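Local coordinates for protein phosphate transporter (Thermotoga maritima MSB8, PDB 6L85) that carries phosphate across the membrane, probably importing it together with sodium ions, and is a bacterial relative of the human SLC20 carriers, at residues Thr37-Ala42 / Gly299-Gly304; Ala83-Ile88 / Ala390-Val395; Lys223-Lys228 / Tyr232-Asn237. One frame throughout, in Å; residues are numbered along the deposited sequence.

Contact 1 (Thr37-Ala42 / Gly299-Gly304)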
ATOM      1  N   THR B  37      16.644  12.011   8.212  1.00 46.54           N
ATOM      2  CA  THR B  37      17.871  12.310   7.488  1.00 48.13           C
ATOM      3  C   THR B  37      17.621  12.302   5.979  1.00 44.62           C
ATOM      4  O   THR B  37      16.626  11.767   5.488  1.00 43.37           O
ATOM      5  CB  THR B  37      18.985  11.295   7.805  1.00 46.66           C
ATOM      6  OG1 THR B  37      18.640  10.012   7.269  1.00 47.49           O
ATOM      7  CG2 THR B  37      19.252  11.171   9.316  1.00 42.30           C
ATOM      8  N   VAL B  38      18.574  12.878   5.246  1.00 45.28           N
ATOM      9  CA  VAL B  38      18.541  12.859   3.788  1.00 51.55           C
ATOM     10  C   VAL B  38      18.439  11.427   3.271  1.00 49.87           C
ATOM     11  O   VAL B  38      17.625  11.126   2.393  1.00 46.21           O
ATOM     12  CB  VAL B  38      19.785  13.580   3.234  1.00 54.58           C
ATOM     13  CG1 VAL B  38      19.926  13.341   1.738  1.00 57.58           C
ATOM     14  CG2 VAL B  38      19.714  15.081   3.550  1.00 51.65           C
ATOM     15  N   ARG B  39      19.254  10.524   3.821  1.00 51.88           N
ATOM     16  CA  ARG B  39      19.280   9.133   3.374  1.00 51.94           C
ATOM     17  C   ARG B  39      17.940   8.439   3.614  1.00 48.54           C
ATOM     18  O   ARG B  39      17.429   7.716   2.740  1.00 47.33           O
ATOM     19  CB  ARG B  39      20.412   8.396   4.093  1.00 48.31           C
ATOM     20  CG  ARG B  39      20.288   6.877   4.112  1.00 54.21           C
ATOM     21  CD  ARG B  39      20.292   6.279   2.704  1.00 59.23           C
ATOM     22  NE  ARG B  39      21.630   6.154   2.128  1.00 66.90           N
ATOM     23  CZ  ARG B  39      22.438   5.115   2.324  1.00 71.89           C
ATOM     24  NH1 ARG B  39      22.046   4.098   3.089  1.00 69.72           N
ATOM     25  NH2 ARG B  39      23.637   5.096   1.751  1.00 71.09           N
ATOM     26  N   GLN B  40      17.358   8.639   4.798  1.00 43.86           N
ATOM     27  CA  GLN B  40      16.038   8.080   5.069  1.00 44.61           C
ATOM     28  C   GLN B  40      15.009   8.667   4.117  1.00 42.84           C
ATOM     29  O   GLN B  40      14.156   7.944   3.584  1.00 43.95           O
ATOM     30  CB  GLN B  40      15.632   8.351   6.519  1.00 46.42           C
ATOM     31  CG  GLN B  40      16.571   7.776   7.568  1.00 50.77           C
ATOM     32  CD  GLN B  40      16.152   8.147   8.978  1.00 50.70           C
ATOM     33  OE1 GLN B  40      15.916   9.314   9.292  1.00 48.91           O
ATOM     34  NE2 GLN B  40      16.047   7.143   9.835  1.00 53.43           N
ATOM     35  N   ALA B  41      15.048   9.994   3.942  1.00 45.69           N
ATOM     36  CA  ALA B  41      14.133  10.664   3.025  1.00 44.70           C
ATOM     37  C   ALA B  41      14.213  10.035   1.644  1.00 40.62           C
ATOM     38  O   ALA B  41      13.183   9.772   1.014  1.00 39.99           O
ATOM     39  CB  ALA B  41      14.448  12.161   2.954  1.00 38.11           C
ATOM     40  N   ALA B  42      15.432   9.736   1.188  1.00 37.76           N
ATOM     41  CA  ALA B  42      15.603   9.144  -0.134  1.00 40.95           C
ATOM     42  C   ALA B  42      14.977   7.751  -0.210  1.00 40.70           C
ATOM     43  O   ALA B  42      14.295   7.429  -1.188  1.00 39.34           O
ATOM     44  CB  ALA B  42      17.087   9.105  -0.500  1.00 37.48           C
ATOM     45  N   GLY B 299      16.870   7.893  -9.515  1.00 40.82           N
ATOM     46  CA  GLY B 299      17.333   9.270  -9.515  1.00 37.47           C
ATOM     47  C   GLY B 299      17.226   9.909  -8.144  1.00 40.72           C
ATOM     48  O   GLY B 299      18.087  10.696  -7.743  1.00 34.89           O
ATOM     49  N   VAL B 300      16.159   9.590  -7.408  1.00 40.99           N
ATOM     50  CA  VAL B 300      16.032  10.091  -6.046  1.00 38.34           C
ATOM     51  C   VAL B 300      17.217   9.631  -5.217  1.00 42.96           C
ATOM     52  O   VAL B 300      17.819  10.416  -4.475  1.00 40.37           O
ATOM     53  CB  VAL B 300      14.713   9.619  -5.408  1.00 40.76           C
ATOM     54  CG1 VAL B 300      14.824   9.686  -3.847  1.00 38.88           C
ATOM     55  CG2 VAL B 300      13.537  10.419  -5.916  1.00 32.25           C
ATOM     56  N   PHE B 301      17.580   8.351  -5.347  1.00 39.62           N
ATOM     57  CA  PHE B 301      18.633   7.814  -4.491  1.00 44.76           C
ATOM     58  C   PHE B 301      20.028   8.278  -4.902  1.00 43.65           C
ATOM     59  O   PHE B 301      20.842   8.606  -4.039  1.00 48.28           O
ATOM     60  CB  PHE B 301      18.597   6.287  -4.475  1.00 42.66           C
ATOM     61  CG  PHE B 301      19.576   5.684  -3.509  1.00 42.50           C
ATOM     62  CD1 PHE B 301      19.319   5.689  -2.142  1.00 47.29           C
ATOM     63  CD2 PHE B 301      20.768   5.147  -3.959  1.00 45.42           C
ATOM     64  CE1 PHE B 301      20.238   5.129  -1.231  1.00 49.32           C
ATOM     65  CE2 PHE B 301      21.696   4.581  -3.061  1.00 53.03           C
ATOM     66  CZ  PHE B 301      21.427   4.569  -1.695  1.00 47.15           C
ATOM     67  N   PHE B 302      20.347   8.264  -6.190  1.00 42.07           N
ATOM     68  CA  PHE B 302      21.720   8.525  -6.598  1.00 43.66           C
ATOM     69  C   PHE B 302      22.031   9.988  -6.849  1.00 49.81           C
ATOM     70  O   PHE B 302      23.214  10.356  -6.866  1.00 53.97           O
ATOM     71  CB  PHE B 302      22.068   7.745  -7.861  1.00 44.00           C
ATOM     72  CG  PHE B 302      22.310   6.282  -7.615  1.00 48.24           C
ATOM     73  CD1 PHE B 302      23.425   5.857  -6.898  1.00 46.63           C
ATOM     74  CD2 PHE B 302      21.423   5.333  -8.100  1.00 46.51           C
ATOM     75  CE1 PHE B 302      23.648   4.504  -6.668  1.00 53.15           C
ATOM     76  CE2 PHE B 302      21.635   3.983  -7.883  1.00 53.81           C
ATOM     77  CZ  PHE B 302      22.751   3.563  -7.162  1.00 55.71           C
ATOM     78  N   LEU B 303      21.033  10.830  -7.084  1.00 49.42           N
ATOM     79  CA  LEU B 303      21.397  12.201  -7.411  1.00 49.16           C
ATOM     80  C   LEU B 303      20.587  13.228  -6.629  1.00 49.33           C
ATOM     81  O   LEU B 303      21.084  14.323  -6.347  1.00 60.24           O
ATOM     82  CB  LEU B 303      21.274  12.413  -8.926  1.00 44.43           C
ATOM     83  CG  LEU B 303      21.713  13.775  -9.467  1.00 57.25           C
ATOM     84  CD1 LEU B 303      23.098  14.161  -8.920  1.00 60.57           C
ATOM     85  CD2 LEU B 303      21.699  13.777 -11.001  1.00 50.97           C
ATOM     86  N   GLY B 304      19.347  12.894  -6.260  1.00 47.74           N
ATOM     87  CA  GLY B 304      18.505  13.845  -5.551  1.00 44.67           C
ATOM     88  C   GLY B 304      19.020  14.176  -4.173  1.00 54.81           C
ATOM     89  O   GLY B 304      18.653  15.219  -3.603  1.00 53.44           O
TER
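One face of the Arg39 guanidinium is approached by the Phe301 ring: CZ of Phe301 stands 3.9 Å from the guanidinium plane, displaced toward the rim of that group, and the two planes are turned 49° apart, so this is a tilted contact and not a flat stack. The nearest atoms are Arg39 NE and Phe301 CE1, at 3.8 Å. Phe301 in turn sets CD2 over the centre of the Phe302 ring. Bends at chi2 (61°) and chi3 (80°) bring the arginine chain round to the aromatic ring, although its CB does not point there.

Deeper in, Ala42 faces helix 286-302 with a bare methyl. Its CB lies 4.1 Å from Val300 CG1 and 4.4 Å from Phe301 CD1, while the same Val300 CG1 sits 3.5 Å from the carbonyl O of Ala42. Helix 38-56 begins just before, with a capping box: Gln40 N gives to Thr37 OG1 at 3.1 Å, and Thr37 N returns a bond to Gln40 OE1 at 3.0 Å.

The second subunit joins in, its Phe215 meeting Phe301 edge-to-face and its Phe219 touching both Phe301 and Arg39. With the guanidinium gone, as in an alanine here, the CE1 and CZ atoms of Phe301 are likely to lose their neighbour, and Phe219 of the second subunit one of its packing partners.

No hydrogen bond crosses between the segments; the contact works by apolar and aromatic packing, with one cationic group set obliquely beside aromatic rings contributed by both subunits.

Contact 2 (Ala83-Ile88 / Ala390-Val395); sequences ALSALI and AAVYWV
Ser85 OG presses into the backbone of helix 368-400 at Tyr393, yet its hydrogen bond goes back within its own helix, to the carbonyl O of Tyr81 one turn earlier. With OG beside the backbone N and anti to the carbonyl carbon (chi1 -70°), the hydroxyl can reach that carbonyl and still face the partner helix. Across the contact it lies 3.2 Å from Tyr393 CA and 3.4 Å from Tyr393 CB, and it stands at the edge of the tyrosine ring, in its plane. Tyr393 N is also close, 3.4 Å from Ser85 OG, but the angle is poor and there is no hydrogen bond. A small polar side chain that spends its bond on its own helix thus lets the two backbones come close, with the CA atoms of Ser85 and Tyr393 5.4 Å apart.

Here two long helices of an all-helical membrane transporter, 76-99 and 368-400, pass each other with their local axes 8.5 Å apart and their N-to-C directions at 134°, a steeply splayed antiparallel crossing. Val392 flanks the serine. Its CG1 comes to 3.6 Å from Ser85 OG, and the same methyl meets Ile88 CD1 at 4.1 Å, the two branched chains slanting across one another. Ile88 reaches on to Leu10 of helix 2-32.

Tyr393 shows the serine mainly its CB and ring edge. Its CG is anti to the backbone N (chi1 175°), which sends the ring along the flank of helix 76-99, where the phenol OH is hydrogen-bonded to Glu78 OE1. Phe117 of helix 106-121 packs edge-to-face with the same ring.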
ATOM      1  N   ALA B  83       9.170  11.940 -29.935  1.00 40.87           N
ATOM      2  CA  ALA B  83       9.155  11.561 -28.526  1.00 42.70           C
ATOM      3  C   ALA B  83      10.575  11.379 -28.020  1.00 39.86           C
ATOM      4  O   ALA B  83      10.950  11.921 -26.969  1.00 41.86           O
ATOM      5  CB  ALA B  83       8.332  10.283 -28.332  1.00 39.34           C
ATOM      6  N   LEU B  84      11.398  10.662 -28.787  1.00 41.49           N
ATOM      7  CA  LEU B  84      12.794  10.518 -28.390  1.00 40.57           C
ATOM      8  C   LEU B  84      13.500  11.868 -28.292  1.00 44.13           C
ATOM      9  O   LEU B  84      14.257  12.112 -27.337  1.00 43.02           O
ATOM     10  CB  LEU B  84      13.527   9.602 -29.362  1.00 41.71           C
ATOM     11  CG  LEU B  84      12.995   8.178 -29.456  1.00 43.09           C
ATOM     12  CD1 LEU B  84      13.915   7.391 -30.362  1.00 46.20           C
ATOM     13  CD2 LEU B  84      12.889   7.510 -28.086  1.00 42.17           C
ATOM     14  N   SER B  85      13.275  12.752 -29.274  1.00 43.65           N
ATOM     15  CA  SER B  85      13.925  14.065 -29.271  1.00 39.98           C
ATOM     16  C   SER B  85      13.557  14.859 -28.030  1.00 42.73           C
ATOM     17  O   SER B  85      14.425  15.464 -27.391  1.00 46.57           O
ATOM     18  CB  SER B  85      13.546  14.850 -30.535  1.00 46.03           C
ATOM     19  OG  SER B  85      14.158  14.265 -31.679  1.00 52.60           O
ATOM     20  N   ALA B  86      12.270  14.861 -27.678  1.00 41.54           N
ATOM     21  CA  ALA B  86      11.806  15.537 -26.474  1.00 39.53           C
ATOM     22  C   ALA B  86      12.470  14.963 -25.220  1.00 42.63           C
ATOM     23  O   ALA B  86      12.891  15.717 -24.331  1.00 42.33           O
ATOM     24  CB  ALA B  86      10.281  15.436 -26.382  1.00 34.00           C
ATOM     25  N   LEU B  87      12.549  13.631 -25.119  1.00 38.78           N
ATOM     26  CA  LEU B  87      13.201  13.018 -23.955  1.00 41.74           C
ATOM     27  C   LEU B  87      14.654  13.467 -23.849  1.00 42.48           C
ATOM     28  O   LEU B  87      15.109  13.882 -22.778  1.00 37.87           O
ATOM     29  CB  LEU B  87      13.128  11.481 -24.024  1.00 37.02           C
ATOM     30  CG  LEU B  87      11.816  10.740 -23.687  1.00 43.38           C
ATOM     31  CD1 LEU B  87      11.907   9.269 -24.060  1.00 36.32           C
ATOM     32  CD2 LEU B  87      11.394  10.874 -22.207  1.00 36.98           C
ATOM     33  N   ILE B  88      15.398  13.394 -24.963  1.00 44.39           N
ATOM     34  CA  ILE B  88      16.795  13.836 -24.976  1.00 42.33           C
ATOM     35  C   ILE B  88      16.909  15.276 -24.482  1.00 46.33           C
ATOM     36  O   ILE B  88      17.714  15.589 -23.593  1.00 45.56           O
ATOM     37  CB  ILE B  88      17.388  13.705 -26.393  1.00 50.99           C
ATOM     38  CG1 ILE B  88      17.498  12.240 -26.814  1.00 57.10           C
ATOM     39  CG2 ILE B  88      18.760  14.381 -26.458  1.00 49.11           C
ATOM     40  CD1 ILE B  88      18.318  12.024 -28.092  1.00 58.12           C
ATOM     41  N   ALA B 390      13.586  20.636 -31.104  1.00 49.89           N
ATOM     42  CA  ALA B 390      13.549  20.897 -32.540  1.00 51.12           C
ATOM     43  C   ALA B 390      14.903  20.614 -33.180  1.00 50.53           C
ATOM     44  O   ALA B 390      14.991  19.942 -34.219  1.00 53.31           O
ATOM     45  CB  ALA B 390      13.131  22.350 -32.779  1.00 49.33           C
ATOM     46  N   ALA B 391      15.976  21.106 -32.558  1.00 49.82           N
ATOM     47  CA  ALA B 391      17.313  20.897 -33.102  1.00 48.69           C
ATOM     48  C   ALA B 391      17.670  19.420 -33.144  1.00 56.70           C
ATOM     49  O   ALA B 391      18.199  18.929 -34.149  1.00 56.39           O
ATOM     50  CB  ALA B 391      18.335  21.671 -32.271  1.00 55.06           C
ATOM     51  N   VAL B 392      17.418  18.695 -32.046  1.00 55.33           N
ATOM     52  CA  VAL B 392      17.733  17.266 -32.028  1.00 51.58           C
ATOM     53  C   VAL B 392      16.933  16.536 -33.096  1.00 53.76           C
ATOM     54  O   VAL B 392      17.452  15.660 -33.795  1.00 51.81           O
ATOM     55  CB  VAL B 392      17.475  16.658 -30.632  1.00 52.34           C
ATOM     56  CG1 VAL B 392      17.560  15.127 -30.701  1.00 49.95           C
ATOM     57  CG2 VAL B 392      18.469  17.204 -29.615  1.00 52.32           C
ATOM     58  N   TYR B 393      15.660  16.896 -33.250  1.00 51.68           N
ATOM     59  CA  TYR B 393      14.812  16.192 -34.196  1.00 52.05           C
ATOM     60  C   TYR B 393      15.282  16.417 -35.627  1.00 61.06           C
ATOM     61  O   TYR B 393      15.374  15.468 -36.410  1.00 59.87           O
ATOM     62  CB  TYR B 393      13.365  16.641 -34.025  1.00 49.37           C
ATOM     63  CG  TYR B 393      12.437  16.039 -35.049  1.00 55.97           C
ATOM     64  CD1 TYR B 393      12.210  14.666 -35.078  1.00 53.66           C
ATOM     65  CD2 TYR B 393      11.780  16.838 -35.985  1.00 56.67           C
ATOM     66  CE1 TYR B 393      11.357  14.101 -36.006  1.00 55.62           C
ATOM     67  CE2 TYR B 393      10.919  16.279 -36.926  1.00 54.20           C
ATOM     68  CZ  TYR B 393      10.721  14.907 -36.929  1.00 59.30           C
ATOM     69  OH  TYR B 393       9.879  14.310 -37.836  1.00 59.46           O
ATOM     70  N   TRP B 394      15.595  17.668 -35.985  1.00 60.73           N
ATOM     71  CA  TRP B 394      16.049  17.963 -37.342  1.00 63.04           C
ATOM     72  C   TRP B 394      17.410  17.327 -37.611  1.00 66.39           C
ATOM     73  O   TRP B 394      17.633  16.723 -38.673  1.00 69.87           O
ATOM     74  CB  TRP B 394      16.093  19.481 -37.540  1.00 67.02           C
ATOM     75  CG  TRP B 394      16.738  19.942 -38.818  1.00 73.50           C
ATOM     76  CD1 TRP B 394      16.120  20.183 -40.017  1.00 72.01           C
ATOM     77  CD2 TRP B 394      18.132  20.216 -39.022  1.00 72.43           C
ATOM     78  NE1 TRP B 394      17.048  20.587 -40.949  1.00 75.05           N
ATOM     79  CE2 TRP B 394      18.288  20.618 -40.363  1.00 75.52           C
ATOM     80  CE3 TRP B 394      19.263  20.165 -38.196  1.00 76.09           C
ATOM     81  CZ2 TRP B 394      19.524  20.983 -40.893  1.00 81.75           C
ATOM     82  CZ3 TRP B 394      20.495  20.507 -38.730  1.00 81.88           C
ATOM     83  CH2 TRP B 394      20.615  20.910 -40.067  1.00 83.50           C
ATOM     84  N   VAL B 395      18.334  17.456 -36.655  1.00 64.18           N
ATOM     85  CA  VAL B 395      19.628  16.791 -36.762  1.00 61.57           C
ATOM     86  C   VAL B 395      19.424  15.301 -37.026  1.00 70.14           C
ATOM     87  O   VAL B 395      19.946  14.745 -38.003  1.00 72.17           O
ATOM     88  CB  VAL B 395      20.454  17.057 -35.487  1.00 67.07           C
ATOM     89  CG1 VAL B 395      21.511  15.999 -35.268  1.00 65.37           C
ATOM     90  CG2 VAL B 395      21.087  18.437 -35.540  1.00 63.13           C
TER

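Contact 3 (Lys223-Lys228 / Tyr232-Asn237); sequences KLINEK and YDAVEN
Lys228 stretches its aliphatic chain over the start of helix 231-258, slanting past the Asp233 carboxylate and running at about a right angle to the side chain of Asn237. Its methylenes do the touching: CD lies 3.2 Å from Asp233 OD2, and CE stands 4.0 Å from Asn237 OD1. The ammonium overshoots the carboxylate, with NZ 4.3 Å from Asp233 OD2, too far for a salt bridge, although opposite charges at that range probably still attract. The bend at chi2 (-78°) carries the lysine chain across the helix and outward, while its CB packs against Ala234 CA. Asp233, with CG anti to its own N (chi1 -174°), brings OD2 back to meet it.

The two segments form a tight connection between helices 199-224 and 231-258. A type I beta turn from Leu224 to Glu227 begins it, and Lys228 then lies beside Ala234, their CA atoms 4.8 Å apart, the nearest CA pair of the two segments. The carbonyl O of Lys228 takes a hydrogen bond from Lys168 NZ, which ties the connection to helix 167-194.

On the turn side, Leu224 meets Asn237 nearly perpendicularly, its CD1 3.7 Å from the amide ND2; this is van der Waals contact between a methyl and an amide nitrogen. Ile225 points its CD1 at the helix backbone, 3.6 Å from the carbonyl O of Ala234 and 3.9 Å from Ala234 CB, and brushes Val235 CG2 more distantly. Beyond it, the isoleucine also packs on Ser171 of helix 167-194, and Val235 turns to Val161 and Phe162.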
ATOM      1  N   LYS B 223      -0.190   9.043  22.237  1.00 54.18           N
ATOM      2  CA  LYS B 223       1.104   8.693  22.816  1.00 62.13           C
ATOM      3  C   LYS B 223       2.098   9.852  22.699  1.00 61.40           C
ATOM      4  O   LYS B 223       2.678  10.296  23.695  1.00 57.95           O
ATOM      5  CB  LYS B 223       1.650   7.437  22.142  1.00 57.16           C
ATOM      6  CG  LYS B 223       2.803   6.805  22.858  1.00 64.64           C
ATOM      7  CD  LYS B 223       2.348   5.568  23.611  1.00 72.49           C
ATOM      8  CE  LYS B 223       3.225   5.322  24.818  1.00 69.42           C
ATOM      9  NZ  LYS B 223       2.519   4.402  25.754  1.00 80.44           N
ATOM     10  N   LEU B 224       2.299  10.357  21.477  1.00 58.19           N
ATOM     11  CA  LEU B 224       3.359  11.337  21.220  1.00 57.57           C
ATOM     12  C   LEU B 224       3.164  12.622  22.016  1.00 55.14           C
ATOM     13  O   LEU B 224       4.133  13.245  22.464  1.00 55.47           O
ATOM     14  CB  LEU B 224       3.393  11.661  19.730  1.00 61.85           C
ATOM     15  CG  LEU B 224       4.711  12.078  19.091  1.00 66.99           C
ATOM     16  CD1 LEU B 224       5.866  11.394  19.784  1.00 68.18           C
ATOM     17  CD2 LEU B 224       4.660  11.696  17.619  1.00 60.43           C
ATOM     18  N   ILE B 225       1.917  13.049  22.175  1.00 52.83           N
ATOM     19  CA  ILE B 225       1.609  14.326  22.785  1.00 54.40           C
ATOM     20  C   ILE B 225       2.029  14.377  24.247  1.00 62.23           C
ATOM     21  O   ILE B 225       2.105  15.468  24.821  1.00 61.27           O
ATOM     22  CB  ILE B 225       0.099  14.600  22.600  1.00 53.24           C
ATOM     23  CG1 ILE B 225      -0.192  16.097  22.578  1.00 57.46           C
ATOM     24  CG2 ILE B 225      -0.709  13.877  23.658  1.00 58.65           C
ATOM     25  CD1 ILE B 225       0.631  16.860  21.582  1.00 53.30           C
ATOM     26  N   ASN B 226       2.343  13.221  24.844  1.00 60.66           N
ATOM     27  CA  ASN B 226       2.768  13.099  26.233  1.00 63.14           C
ATOM     28  C   ASN B 226       4.276  13.188  26.417  1.00 60.09           C
ATOM     29  O   ASN B 226       4.741  13.101  27.553  1.00 63.79           O
ATOM     30  CB  ASN B 226       2.298  11.762  26.824  1.00 63.25           C
ATOM     31  CG  ASN B 226       0.786  11.659  26.933  1.00 69.03           C
ATOM     32  OD1 ASN B 226       0.085  12.671  27.012  1.00 63.27           O
ATOM     33  ND2 ASN B 226       0.274  10.422  26.934  1.00 68.70           N
ATOM     34  N   GLU B 227       5.055  13.343  25.346  1.00 62.76           N
ATOM     35  CA  GLU B 227       6.509  13.356  25.495  1.00 67.84           C
ATOM     36  C   GLU B 227       7.061  14.712  25.917  1.00 65.43           C
ATOM     37  O   GLU B 227       8.191  14.776  26.415  1.00 61.39           O
ATOM     38  CB  GLU B 227       7.189  12.923  24.191  1.00 65.45           C
ATOM     39  CG  GLU B 227       6.883  11.496  23.778  1.00 72.85           C
ATOM     40  CD  GLU B 227       8.028  10.850  23.011  1.00 89.86           C
ATOM     41  OE1 GLU B 227       9.200  11.023  23.422  1.00 99.96           O
ATOM     42  OE2 GLU B 227       7.754  10.171  21.999  1.00 85.76           O
ATOM     43  N   LYS B 228       6.316  15.793  25.710  1.00 59.77           N
ATOM     44  CA  LYS B 228       6.759  17.126  26.088  1.00 60.84           C
ATOM     45  C   LYS B 228       5.749  17.738  27.048  1.00 62.88           C
ATOM     46  O   LYS B 228       4.541  17.507  26.922  1.00 64.55           O
ATOM     47  CB  LYS B 228       6.935  18.021  24.862  1.00 62.24           C
ATOM     48  CG  LYS B 228       7.754  17.398  23.741  1.00 60.50           C
ATOM     49  CD  LYS B 228       9.241  17.459  24.038  1.00 61.73           C
ATOM     50  CE  LYS B 228      10.074  17.275  22.770  1.00 63.90           C
ATOM     51  NZ  LYS B 228      11.531  17.108  23.092  1.00 73.56           N
ATOM     52  N   TYR B 232       3.039  24.046  23.445  1.00 54.51           N
ATOM     53  CA  TYR B 232       3.448  24.328  22.074  1.00 58.18           C
ATOM     54  C   TYR B 232       4.579  23.410  21.636  1.00 52.82           C
ATOM     55  O   TYR B 232       4.612  22.959  20.485  1.00 52.68           O
ATOM     56  CB  TYR B 232       3.841  25.800  21.934  1.00 55.60           C
ATOM     57  CG  TYR B 232       2.743  26.745  22.380  1.00 67.22           C
ATOM     58  CD1 TYR B 232       1.603  26.942  21.605  1.00 72.29           C
ATOM     59  CD2 TYR B 232       2.844  27.441  23.587  1.00 66.55           C
ATOM     60  CE1 TYR B 232       0.589  27.817  22.017  1.00 73.13           C
ATOM     61  CE2 TYR B 232       1.843  28.311  24.007  1.00 69.98           C
ATOM     62  CZ  TYR B 232       0.718  28.497  23.224  1.00 77.90           C
ATOM     63  OH  TYR B 232      -0.271  29.369  23.656  1.00 76.61           O
ATOM     64  N   ASP B 233       5.503  23.106  22.540  1.00 51.21           N
ATOM     65  CA  ASP B 233       6.579  22.183  22.206  1.00 55.40           C
ATOM     66  C   ASP B 233       6.026  20.791  21.889  1.00 54.01           C
ATOM     67  O   ASP B 233       6.489  20.126  20.954  1.00 46.98           O
ATOM     68  CB  ASP B 233       7.586  22.144  23.358  1.00 56.84           C
ATOM     69  CG  ASP B 233       8.810  21.326  23.032  1.00 67.54           C
ATOM     70  OD1 ASP B 233       9.260  21.349  21.863  1.00 79.81           O
ATOM     71  OD2 ASP B 233       9.324  20.651  23.947  1.00 77.27           O
ATOM     72  N   ALA B 234       4.995  20.361  22.629  1.00 54.78           N
ATOM     73  CA  ALA B 234       4.395  19.048  22.405  1.00 53.97           C
ATOM     74  C   ALA B 234       3.644  19.003  21.078  1.00 51.09           C
ATOM     75  O   ALA B 234       3.754  18.024  20.324  1.00 48.90           O
ATOM     76  CB  ALA B 234       3.461  18.688  23.563  1.00 44.68           C
ATOM     77  N   VAL B 235       2.881  20.058  20.775  1.00 45.16           N
ATOM     78  CA  VAL B 235       2.136  20.091  19.523  1.00 43.58           C
ATOM     79  C   VAL B 235       3.090  20.122  18.336  1.00 49.27           C
ATOM     80  O   VAL B 235       2.886  19.409  17.341  1.00 53.58           O
ATOM     81  CB  VAL B 235       1.165  21.283  19.511  1.00 48.55           C
ATOM     82  CG1 VAL B 235       0.582  21.494  18.104  1.00 42.58           C
ATOM     83  CG2 VAL B 235       0.056  21.057  20.545  1.00 45.40           C
ATOM     84  N   GLU B 236       4.153  20.926  18.416  1.00 46.82           N
ATOM     85  CA  GLU B 236       5.094  20.948  17.304  1.00 46.64           C
ATOM     86  C   GLU B 236       5.832  19.631  17.177  1.00 47.51           C
ATOM     87  O   GLU B 236       6.189  19.238  16.064  1.00 45.61           O
ATOM     88  CB  GLU B 236       6.080  22.102  17.444  1.00 40.56           C
ATOM     89  CG  GLU B 236       5.418  23.439  17.117  1.00 49.63           C
ATOM     90  CD  GLU B 236       5.027  23.580  15.635  1.00 54.71           C
ATOM     91  OE1 GLU B 236       5.850  23.223  14.761  1.00 54.16           O
ATOM     92  OE2 GLU B 236       3.908  24.071  15.348  1.00 54.51           O
ATOM     93  N   ASN B 237       6.055  18.929  18.290  1.00 46.39           N
ATOM     94  CA  ASN B 237       6.693  17.622  18.222  1.00 44.36           C
ATOM     95  C   ASN B 237       5.804  16.617  17.485  1.00 43.97           C
ATOM     96  O   ASN B 237       6.278  15.835  16.643  1.00 46.22           O
ATOM     97  CB  ASN B 237       7.002  17.161  19.643  1.00 45.42           C
ATOM     98  CG  ASN B 237       7.808  15.904  19.672  1.00 53.45           C
ATOM     99  OD1 ASN B 237       8.936  15.869  19.168  1.00 55.07           O
ATOM    100  ND2 ASN B 237       7.235  14.845  20.242  1.00 53.39           N
TER

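In the fold
From the N terminus, the chain passes 37-42, the first half of contact 1, and then 83-88, the first half of contact 2. Contact 3 follows, opening at 223-228 and closing at once at 232-237, a short local loop between successive helices. Contact 1 closes next, at 299-304, and contact 2 last, at 390-395. Contacts 1 and 2 therefore interlock along the chain, and contact 3 falls within the span of both. Contact 1 joins helices 38-56 and 286-302 beside the second subunit; contact 2 ties helix 76-99 to the C-terminal helix. Contacts 2 and 3 lie on opposite sides of the chain's centre, their centres 54 Å apart.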